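Local coordinates for transcriptional activator ToxR (Vibrio vulnificus, PDB 6UTC), which activates transcription as a membrane-spanning regulator whose periplasmic domain interacts with ToxS and bile salts, at residues F16-L19 against V25-L28; L18-N23 against A38-I43; L75-T80 against E86-R91. All coordinates share one frame; numbering follows the deposited sequence. Where two conformers were deposited one is given.

Contact 1: F16-L19 against V25-L28; sequences FRLL and VEVL. With SO4 (sulfate ion), chain B.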
# COMPACT_ATOMS: atom_id res chain seq x y z
N PHE A 16 12.84 2.21 6.77
CA PHE A 16 11.53 2.74 6.45
C PHE A 16 10.98 3.58 7.60
O PHE A 16 11.21 3.25 8.78
CB PHE A 16 10.55 1.59 6.17
CG PHE A 16 10.92 0.78 4.97
CD1 PHE A 16 10.71 1.26 3.69
CD2 PHE A 16 11.51 -0.46 5.11
CE1 PHE A 16 11.06 0.52 2.58
CE2 PHE A 16 11.87 -1.21 4.00
CZ PHE A 16 11.64 -0.71 2.74
N ARG A 17 10.26 4.64 7.26
CA ARG A 17 9.49 5.39 8.24
C ARG A 17 8.02 5.05 8.07
O ARG A 17 7.56 4.72 6.96
CB ARG A 17 9.72 6.90 8.11
CG ARG A 17 9.41 7.52 6.74
CD ARG A 17 9.81 9.00 6.71
NE ARG A 17 9.65 9.58 5.38
CZ ARG A 17 8.51 10.11 4.94
NH1 ARG A 17 7.44 10.09 5.73
NH2 ARG A 17 8.41 10.62 3.72
N LEU A 18 7.27 5.11 9.17
CA LEU A 18 5.86 4.73 9.19
C LEU A 18 4.98 5.93 8.86
O LEU A 18 4.83 6.83 9.69
CB LEU A 18 5.49 4.17 10.56
CG LEU A 18 4.04 3.70 10.76
CD1 LEU A 18 3.72 2.50 9.91
CD2 LEU A 18 3.81 3.39 12.23
N LEU A 19 4.38 5.91 7.67
CA LEU A 19 3.39 6.93 7.33
C LEU A 19 2.14 6.80 8.18
O LEU A 19 1.60 7.80 8.66
CB LEU A 19 3.02 6.81 5.86
CG LEU A 19 4.13 7.12 4.89
CD1 LEU A 19 3.63 7.01 3.46
CD2 LEU A 19 4.66 8.52 5.14
N VAL A 25 -2.08 -2.77 9.08
CA VAL A 25 -1.12 -2.79 7.99
C VAL A 25 -0.22 -1.57 8.15
O VAL A 25 -0.71 -0.44 8.20
CB VAL A 25 -1.81 -2.78 6.62
CG1 VAL A 25 -0.78 -2.82 5.50
CG2 VAL A 25 -2.78 -3.95 6.50
N GLU A 26 1.09 -1.80 8.26
CA GLU A 26 2.03 -0.69 8.34
C GLU A 26 2.21 -0.10 6.96
O GLU A 26 2.69 -0.79 6.06
CB GLU A 26 3.39 -1.19 8.82
CG GLU A 26 3.40 -1.74 10.21
CD GLU A 26 4.78 -2.22 10.60
OE1 GLU A 26 5.70 -1.38 10.67
OE2 GLU A 26 4.95 -3.44 10.80
N VAL A 27 1.85 1.16 6.78
CA VAL A 27 2.13 1.87 5.54
C VAL A 27 3.47 2.56 5.72
O VAL A 27 3.59 3.49 6.53
CB VAL A 27 1.03 2.87 5.18
CG1 VAL A 27 1.38 3.58 3.88
CG2 VAL A 27 -0.31 2.15 5.07
N LEU A 28 4.47 2.11 4.98
CA LEU A 28 5.86 2.52 5.14
C LEU A 28 6.36 3.18 3.88
O LEU A 28 5.86 2.92 2.79
CB LEU A 28 6.74 1.29 5.39
CG LEU A 28 6.40 0.45 6.61
CD1 LEU A 28 7.17 -0.87 6.54
CD2 LEU A 28 6.75 1.20 7.88
S SO4 B . 5.16 12.55 4.68
O1 SO4 B . 6.23 13.52 4.88
O2 SO4 B . 5.60 11.49 3.78
O3 SO4 B . 4.03 13.24 4.06
O4 SO4 B . 4.78 11.99 5.98

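Contact 2: L18-N23 against A38-I43; sequences LLENVN and AWMPSI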
# COMPACT_ATOMS: atom_id res chain seq x y z
N LEU A 18 7.27 5.11 9.17
CA LEU A 18 5.86 4.73 9.19
C LEU A 18 4.98 5.93 8.86
O LEU A 18 4.83 6.83 9.69
CB LEU A 18 5.49 4.17 10.56
CG LEU A 18 4.04 3.70 10.76
CD1 LEU A 18 3.72 2.50 9.91
CD2 LEU A 18 3.81 3.39 12.23
N LEU A 19 4.38 5.91 7.67
CA LEU A 19 3.39 6.93 7.33
C LEU A 19 2.14 6.80 8.18
O LEU A 19 1.60 7.80 8.66
CB LEU A 19 3.02 6.81 5.86
CG LEU A 19 4.13 7.12 4.89
CD1 LEU A 19 3.63 7.01 3.46
CD2 LEU A 19 4.66 8.52 5.14
N GLU A 20 1.66 5.58 8.38
CA GLU A 20 0.44 5.36 9.13
C GLU A 20 0.26 3.87 9.29
O GLU A 20 0.62 3.10 8.40
CB GLU A 20 -0.76 5.93 8.36
CG GLU A 20 -2.07 5.89 9.11
CD GLU A 20 -3.12 6.77 8.47
OE1 GLU A 20 -2.81 7.95 8.20
OE2 GLU A 20 -4.23 6.26 8.22
N ASN A 21 -0.28 3.46 10.43
CA ASN A 21 -0.79 2.11 10.59
C ASN A 21 -2.26 2.14 10.20
O ASN A 21 -3.06 2.83 10.84
CB ASN A 21 -0.62 1.63 12.03
CG ASN A 21 -0.87 0.16 12.17
OD1 ASN A 21 -1.98 -0.31 11.94
ND2 ASN A 21 0.17 -0.59 12.53
N VAL A 22 -2.61 1.43 9.13
CA VAL A 22 -3.98 1.42 8.61
C VAL A 22 -4.54 0.03 8.90
O VAL A 22 -4.25 -0.93 8.18
CB VAL A 22 -4.02 1.74 7.12
CG1 VAL A 22 -5.46 1.73 6.63
CG2 VAL A 22 -3.39 3.10 6.84
N ASN A 23 -5.35 -0.08 9.96
CA ASN A 23 -6.04 -1.33 10.30
C ASN A 23 -5.08 -2.52 10.39
O ASN A 23 -5.32 -3.60 9.84
CB ASN A 23 -7.18 -1.61 9.33
CG ASN A 23 -8.33 -0.64 9.50
OD1 ASN A 23 -8.65 -0.23 10.61
ND2 ASN A 23 -8.94 -0.25 8.39
N ALA A 38 -0.36 13.60 0.80
CA ALA A 38 -1.48 13.86 -0.11
C ALA A 38 -2.11 12.58 -0.66
O ALA A 38 -3.27 12.60 -1.08
CB ALA A 38 -1.03 14.74 -1.27
N TRP A 39 -1.38 11.48 -0.67
CA TRP A 39 -1.90 10.22 -1.18
C TRP A 39 -2.65 9.43 -0.12
O TRP A 39 -3.21 8.38 -0.45
CB TRP A 39 -0.76 9.36 -1.71
CG TRP A 39 -0.20 9.85 -3.01
CD1 TRP A 39 0.84 10.74 -3.19
CD2 TRP A 39 -0.62 9.47 -4.32
NE1 TRP A 39 1.07 10.93 -4.53
CE2 TRP A 39 0.20 10.15 -5.24
CE3 TRP A 39 -1.61 8.61 -4.80
CZ2 TRP A 39 0.05 10.01 -6.62
CZ3 TRP A 39 -1.76 8.47 -6.17
CH2 TRP A 39 -0.93 9.16 -7.06
N MET A 40 -2.66 9.88 1.13
CA MET A 40 -3.19 9.01 2.18
C MET A 40 -4.64 8.58 1.98
O MET A 40 -4.93 7.41 2.22
CB MET A 40 -2.91 9.57 3.59
CG MET A 40 -1.45 9.41 4.05
SD MET A 40 -0.77 7.72 3.99
CE MET A 40 -2.00 6.77 4.87
N PRO A 41 -5.58 9.44 1.56
CA PRO A 41 -6.94 8.93 1.36
C PRO A 41 -7.01 7.82 0.32
O PRO A 41 -7.75 6.85 0.50
CB PRO A 41 -7.73 10.18 0.96
CG PRO A 41 -7.00 11.28 1.60
CD PRO A 41 -5.54 10.91 1.45
N SER A 42 -6.21 7.93 -0.75
CA SER A 42 -6.16 6.87 -1.75
C SER A 42 -5.52 5.62 -1.18
O SER A 42 -6.00 4.51 -1.42
CB SER A 42 -5.34 7.31 -2.96
OG SER A 42 -5.93 8.42 -3.60
N ILE A 43 -4.41 5.78 -0.44
CA ILE A 43 -3.75 4.62 0.16
C ILE A 43 -4.70 3.90 1.10
O ILE A 43 -4.79 2.67 1.10
CB ILE A 43 -2.44 5.03 0.85
CG1 ILE A 43 -1.41 5.51 -0.16
CG2 ILE A 43 -1.87 3.84 1.63
CD1 ILE A 43 -0.20 6.16 0.49

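Contact 3: L75-T80 against E86-R91; sequences LNYIHT and ENVTLR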
# COMPACT_ATOMS: atom_id res chain seq x y z
N LEU A 75 2.52 0.89 -4.77
CA LEU A 75 2.27 0.25 -3.48
C LEU A 75 2.71 -1.20 -3.55
O LEU A 75 2.24 -1.95 -4.42
CB LEU A 75 0.78 0.31 -3.12
CG LEU A 75 0.23 1.71 -2.86
CD1 LEU A 75 -1.28 1.68 -2.70
CD2 LEU A 75 0.88 2.32 -1.63
N ASN A 76 3.60 -1.59 -2.66
CA ASN A 76 4.10 -2.96 -2.60
C ASN A 76 3.55 -3.60 -1.33
O ASN A 76 3.97 -3.25 -0.22
CB ASN A 76 5.62 -2.98 -2.64
CG ASN A 76 6.15 -3.03 -4.06
OD1 ASN A 76 6.11 -4.08 -4.71
ND2 ASN A 76 6.61 -1.91 -4.57
N TYR A 77 2.60 -4.52 -1.50
CA TYR A 77 2.02 -5.24 -0.38
C TYR A 77 2.89 -6.44 -0.04
O TYR A 77 3.17 -7.28 -0.91
CB TYR A 77 0.62 -5.72 -0.76
CG TYR A 77 -0.42 -4.63 -0.69
CD1 TYR A 77 -1.06 -4.35 0.50
CD2 TYR A 77 -0.74 -3.88 -1.81
CE1 TYR A 77 -2.01 -3.35 0.59
CE2 TYR A 77 -1.70 -2.87 -1.73
CZ TYR A 77 -2.32 -2.63 -0.53
OH TYR A 77 -3.27 -1.62 -0.45
N ILE A 78 3.31 -6.51 1.21
CA ILE A 78 4.18 -7.58 1.69
C ILE A 78 3.41 -8.40 2.71
O ILE A 78 2.80 -7.86 3.64
CB ILE A 78 5.48 -7.01 2.27
CG1 ILE A 78 6.27 -6.29 1.17
CG2 ILE A 78 6.32 -8.13 2.89
CD1 ILE A 78 7.39 -5.40 1.67
N HIS A 79 3.42 -9.71 2.50
CA HIS A 79 2.73 -10.65 3.37
C HIS A 79 3.73 -11.37 4.27
O HIS A 79 4.95 -11.23 4.14
CB HIS A 79 1.95 -11.65 2.51
CG HIS A 79 0.81 -11.01 1.78
ND1 HIS A 79 -0.50 -11.14 2.18
CD2 HIS A 79 0.80 -10.19 0.70
CE1 HIS A 79 -1.27 -10.43 1.36
NE2 HIS A 79 -0.51 -9.84 0.47
N THR A 80 3.20 -12.15 5.21
CA THR A 80 4.07 -13.05 5.95
C THR A 80 4.73 -14.02 4.96
O THR A 80 4.21 -14.27 3.87
CB THR A 80 3.27 -13.84 6.99
OG1 THR A 80 2.32 -14.66 6.32
CG2 THR A 80 2.56 -12.90 7.97
N GLU A 86 1.41 -14.10 -2.29
CA GLU A 86 0.43 -13.05 -2.45
C GLU A 86 1.04 -11.66 -2.52
O GLU A 86 0.31 -10.69 -2.74
CB GLU A 86 -0.58 -13.11 -1.30
CG GLU A 86 -1.21 -14.50 -1.15
CD GLU A 86 -2.27 -14.57 -0.08
OE1 GLU A 86 -3.19 -13.73 -0.08
OE2 GLU A 86 -2.19 -15.48 0.78
N ASN A 87 2.36 -11.53 -2.37
CA ASN A 87 2.97 -10.21 -2.46
C ASN A 87 2.70 -9.61 -3.83
O ASN A 87 2.83 -10.30 -4.85
CB ASN A 87 4.48 -10.30 -2.29
CG ASN A 87 4.90 -10.71 -0.91
OD1 ASN A 87 4.09 -10.76 0.01
ND2 ASN A 87 6.18 -10.99 -0.74
N VAL A 88 2.38 -8.32 -3.86
CA VAL A 88 2.10 -7.67 -5.13
C VAL A 88 2.61 -6.24 -5.13
O VAL A 88 2.61 -5.54 -4.11
CB VAL A 88 0.61 -7.66 -5.51
CG1 VAL A 88 0.12 -9.04 -5.82
CG2 VAL A 88 -0.20 -7.04 -4.40
N THR A 89 3.06 -5.82 -6.31
CA THR A 89 3.27 -4.42 -6.62
C THR A 89 2.07 -3.92 -7.40
O THR A 89 1.71 -4.50 -8.44
CB THR A 89 4.51 -4.25 -7.49
OG1 THR A 89 5.63 -4.84 -6.84
CG2 THR A 89 4.80 -2.77 -7.69
N LEU A 90 1.44 -2.85 -6.91
CA LEU A 90 0.31 -2.22 -7.57
C LEU A 90 0.67 -0.78 -7.89
O LEU A 90 1.50 -0.17 -7.22
CB LEU A 90 -0.92 -2.22 -6.65
CG LEU A 90 -1.39 -3.54 -6.04
CD1 LEU A 90 -2.62 -3.31 -5.19
CD2 LEU A 90 -1.66 -4.57 -7.12
N ARG A 91 0.03 -0.23 -8.91
CA ARG A 91 0.23 1.15 -9.32
C ARG A 91 -1.13 1.84 -9.32
O ARG A 91 -2.09 1.33 -9.91
CB ARG A 91 0.86 1.21 -10.71
CG ARG A 91 2.12 0.36 -10.82
CD ARG A 91 1.96 -0.76 -11.83
NE ARG A 91 2.79 -1.93 -11.51
CZ ARG A 91 4.11 -1.98 -11.65
NH1 ARG A 91 4.77 -0.91 -12.09
NH2 ARG A 91 4.78 -3.08 -11.34
O HOH W 1 6.81 -11.82 2.04

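Contact 1: F16-L19 against V25-L28
Phe16 approaches Leu28 with its ring turned obliquely to it, and the closest meeting is lower down, CB of Phe16 against CB of Leu28 at 3.9 Å. The guanidinium of Arg17 offers its edge to a sulfate ion, probably taken from the crystallisation liquor. Oxygen O2 lies in the guanidinium plane and accepts from both terminal nitrogens, with Arg17 NH2 to O2 of the sulfate at 2.9 Å. NH2 also reaches His33 O, which helps to fix the rotation of the group, and Leu36 N and Gln37 N also bond the anion.

The segments belong to the beta hairpin of strands 16-22 and 25-30, at the edge of the domain's sheet. Leu18 and Leu28 form a non-hydrogen-bonded antiparallel pair, and the CA of Leu28 lies 3.3 Å from Arg17 O in a CA-H...O contact. With CG of Leu18 anti to the backbone N (chi1 -179°), CD1 comes to 3.5 Å from Val27 O and touches Glu26 CB, the two side chains crossing almost at right angles. The chain turns a corner at Leu19, and the one hydrogen bond between the two segments, Leu19 N to Val27 O, is weak: 2.8 Å long but bent to 130°. Beyond it, Leu19 CD1 packs on Val27 CG1 at 4.1 Å, while Leu19 CD2 lies against the sulfate.

Contact 2: L18-N23 against A38-I43
Two successive bends in Met40, chi2 -54° and chi3 -51°, fold its thioether back and set the terminal methyl against Glu20. From the strand side the glutamate comes to meet it: CG of Glu20 lies anti to the backbone N (chi1 -174°) and the chain runs on extended. The two side chains cross obliquely, with the methyl against the glutamate's CB and carboxylate. Met40 CE is 3.8 Å from Glu20 CB and 3.6 Å from Glu20 OE1. The same methyl approaches Val22 more loosely, with CE of Met40 4.4 Å from CG2 of Val22. The sulfur lies nearer Leu19, whose CB is 4.3 Å from Met40 SD.

Leu19 and Glu20 both flank Met40 where the strand carries a classic beta bulge, in which these two residues together face Val27 of the neighbouring strand. The contact joins the N-terminal part of helix 40-52 to the edge strand 16-22. Backbones stay well apart, with 8.6 Å between the CA atoms of Leu19 and Met40.

No hydrogen bond spans the two segments. The charge of Glu20 is met instead by a salt bridge from OE1 to Arg44, further along the helix, so the methyl of Met40 lies beside a carboxylate that is probably ionised, and a weak electrostatic attraction may add to the dispersion forces.

Contact 3: L75-T80 against E86-R91
Glu86 lays its CB over the centre of one face of the His79 ring, 3.7 Å from the ring centroid and only 8° off the normal, a CH-pi contact. Asn87 follows at the ring's edge: OD1 lies near the imidazole plane and accepts from His79 N at 2.8 Å, with amide and ring nearly coplanar (24°). Its ND2 donates to a water at 3.0 Å, and that water in turn donates to His79 O, so both ends of the amide are tied to the histidine backbone.

At Val88 the regular ladder of the antiparallel hairpin begins. Val88 pairs with Tyr77 through Tyr77 N to Val88 O, 2.8 Å, and a longer return bond. CG2 of Val88, placed between the backbone N and the carbonyl carbon, packs on Tyr77 CB at 4.0 Å. Thr89 is a non-hydrogen-bonded partner of Asn76, their side chains lying side by side; the modelled 2.3 Å between Thr89 OG1 and Asn76 OD1 is too short to be trusted in detail. Leu90 and Leu75 form the next hydrogen-bonded pair, and Leu90 sets CD1 obliquely against Tyr77 CE2 at 3.6 Å.

Leu75 and Tyr77 press on helix 40-52 at Cys46, half of the disulfide to Cys103, and Tyr77 stacks on Tyr50, whose hydroxyl also bonds His79 NE2. On its other side strand 72-78 is bonded to strand 62-67.

How the contacts relate
Contacts 1 and 2 meet at Leu19, which packs in both, and their centres are about 8 Å apart. They are stitched together at the bulge by a probable hydrogen bond from Val27 N to Glu20 O, 2.8 Å, and Val27 CG1 packs 4.0 Å from Ile43 CG2 of the helix. The sulfate sits beside Leu19 at this shared corner. Contact 3 lies in the hairpin at the other edge of the same sheet, its centre about 13 Å from that of contact 1, with nearest atoms about 5 Å apart and no touch, and about 15 Å from that of contact 2. Helix 40-52 touches both regions: Ile43 CG1 lies 4.2 Å from Leu75 CD2.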